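Local coordinates for protein thiamin pyrophosphokinase (Geobacillus thermodenitrificans, PDB 3K94) that probably transfers a pyrophosphate group from ATP to thiamin, making the cofactor thiamin diphosphate, at residues H4-G9 / T34-E39. Sequence-based numbering, arbitrary orientation.
Sequences HIVGGG and TMTLLE
V6 and L37 meet through one methyl each, chosen by chi1 in V6 and by chi1 and chi2 together in L37. In V6, CG1 lies anti to the backbone N (chi1 -179°), which puts CG2 anti to the carbonyl carbon, on the side of L37. In L37, CG is anti to the carbonyl carbon, and chi2 of 173° sets CD1 anti to CA, leaving CD2 as the branch turned to V6. V6 CG2 and L37 CD2 touch at 3.7 Å. The two side chains run past each other in opposite directions, so they meet flank to flank. The other V6 branch goes to T36, where V6 CG1 lies 4.3 Å from T36 CB. One valine therefore packs against two successive helix residues, with a separate methyl for each. T34 adds a looser backbone approach, with V6 O 4.3 Å from T34 N. The contact is apolar, small and mostly buried. The short axes of strand and helix stay 9.0 Å apart at an angle of 114°. W27 touches both V6 and L37, and L14 packs on T36. Strand 4-6 is an inner strand of the parallel part of the main sheet, between strands 28-30 and 97-99. Helix 33-40 follows strand 28-30 and packs here against V6 of the adjacent strand. I5 points away from this helix and meets helix 80-88, while T34, M35 and L38 pack on helix 56-65.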
loop_
_atom_site.group_PDB
_atom_site.type_symbol
_atom_site.label_atom_id
_atom_site.label_comp_id
_atom_site.label_asym_id
_atom_site.label_seq_id
_atom_site.Cartn_x
_atom_site.Cartn_y
_atom_site.Cartn_z
ATOM N N HIS B 4 5.646 -0.920 20.471
ATOM C CA HIS B 4 5.869 -1.595 19.200
ATOM C C HIS B 4 4.921 -2.776 19.033
ATOM O O HIS B 4 5.029 -3.782 19.741
ATOM C CB HIS B 4 7.320 -2.053 19.112
ATOM C CG HIS B 4 8.275 -0.936 18.846
ATOM N ND1 HIS B 4 9.642 -1.098 18.874
ATOM C CD2 HIS B 4 8.054 0.366 18.543
ATOM C CE1 HIS B 4 10.222 0.052 18.581
ATOM N NE2 HIS B 4 9.280 0.956 18.376
ATOM N N ILE B 5 3.988 -2.639 18.097
ATOM C CA ILE B 5 3.007 -3.678 17.822
ATOM C C ILE B 5 3.432 -4.497 16.610
ATOM O O ILE B 5 3.718 -3.949 15.560
ATOM C CB ILE B 5 1.618 -3.073 17.573
ATOM C CG1 ILE B 5 1.212 -2.182 18.757
ATOM C CG2 ILE B 5 0.612 -4.169 17.323
ATOM C CD1 ILE B 5 -0.108 -1.449 18.594
ATOM N N VAL B 6 3.474 -5.813 16.765
ATOM C CA VAL B 6 3.893 -6.691 15.685
ATOM C C VAL B 6 2.727 -7.578 15.273
ATOM O O VAL B 6 2.277 -8.442 16.040
ATOM C CB VAL B 6 5.100 -7.558 16.103
ATOM C CG1 VAL B 6 5.543 -8.440 14.952
ATOM C CG2 VAL B 6 6.239 -6.669 16.585
ATOM N N GLY B 7 2.229 -7.326 14.070
ATOM C CA GLY B 7 1.108 -8.055 13.495
ATOM C C GLY B 7 1.558 -9.201 12.602
ATOM O O GLY B 7 2.757 -9.501 12.526
ATOM N N GLY B 8 0.605 -9.837 11.920
ATOM C CA GLY B 8 0.874 -11.113 11.286
ATOM C C GLY B 8 1.030 -11.123 9.772
ATOM O O GLY B 8 0.801 -12.155 9.143
ATOM N N GLY B 9 1.426 -9.993 9.190
ATOM C CA GLY B 9 1.701 -9.932 7.762
ATOM C C GLY B 9 2.868 -10.813 7.335
ATOM O O GLY B 9 3.551 -11.392 8.173
ATOM N N THR B 34 2.776 -12.510 17.400
ATOM C CA THR B 34 3.242 -12.928 18.719
ATOM C C THR B 34 4.364 -13.962 18.639
ATOM O O THR B 34 5.287 -13.938 19.454
ATOM C CB THR B 34 2.076 -13.472 19.586
ATOM O OG1 THR B 34 1.197 -12.393 19.919
ATOM C CG2 THR B 34 2.604 -14.110 20.872
HETATM N N MSE B 35 4.278 -14.871 17.666
HETATM C CA MSE B 35 5.328 -15.870 17.455
HETATM C C MSE B 35 6.668 -15.212 17.083
HETATM O O MSE B 35 7.734 -15.668 17.509
HETATM C CB MSE B 35 4.929 -16.880 16.366
HETATM C CG MSE B 35 3.680 -17.661 16.637
HETATM SE SE MSE B 35 3.682 -18.353 18.483
HETATM C CE MSE B 35 5.324 -19.447 18.403
ATOM N N THR B 36 6.612 -14.148 16.281
ATOM C CA THR B 36 7.822 -13.398 15.923
ATOM C C THR B 36 8.504 -12.849 17.178
ATOM O O THR B 36 9.728 -12.948 17.326
ATOM C CB THR B 36 7.509 -12.243 14.956
ATOM O OG1 THR B 36 6.902 -12.773 13.774
ATOM C CG2 THR B 36 8.790 -11.474 14.577
ATOM N N LEU B 37 7.706 -12.284 18.081
ATOM C CA LEU B 37 8.217 -11.814 19.368
ATOM C C LEU B 37 8.879 -12.945 20.165
ATOM O O LEU B 37 9.977 -12.772 20.686
ATOM C CB LEU B 37 7.104 -11.169 20.198
ATOM C CG LEU B 37 6.433 -9.945 19.552
ATOM C CD1 LEU B 37 5.231 -9.476 20.368
ATOM C CD2 LEU B 37 7.435 -8.815 19.368
ATOM N N LEU B 38 8.207 -14.090 20.261
ATOM C CA LEU B 38 8.746 -15.224 21.020
ATOM C C LEU B 38 10.105 -15.608 20.447
ATOM O O LEU B 38 11.040 -15.908 21.182
ATOM C CB LEU B 38 7.807 -16.431 20.940
ATOM C CG LEU B 38 7.866 -17.565 21.978
ATOM C CD1 LEU B 38 7.572 -18.904 21.324
ATOM C CD2 LEU B 38 9.186 -17.628 22.725
ATOM N N GLU B 39 10.198 -15.596 19.123
ATOM C CA GLU B 39 11.420 -16.001 18.446
ATOM C C GLU B 39 12.582 -15.077 18.762
ATOM O O GLU B 39 13.725 -15.522 18.834
ATOM C CB GLU B 39 11.200 -16.078 16.934
ATOM C CG GLU B 39 10.289 -17.212 16.522
ATOM C CD GLU B 39 10.822 -18.568 16.956
ATOM O OE1 GLU B 39 12.056 -18.696 17.136
ATOM O OE2 GLU B 39 10.008 -19.506 17.114
#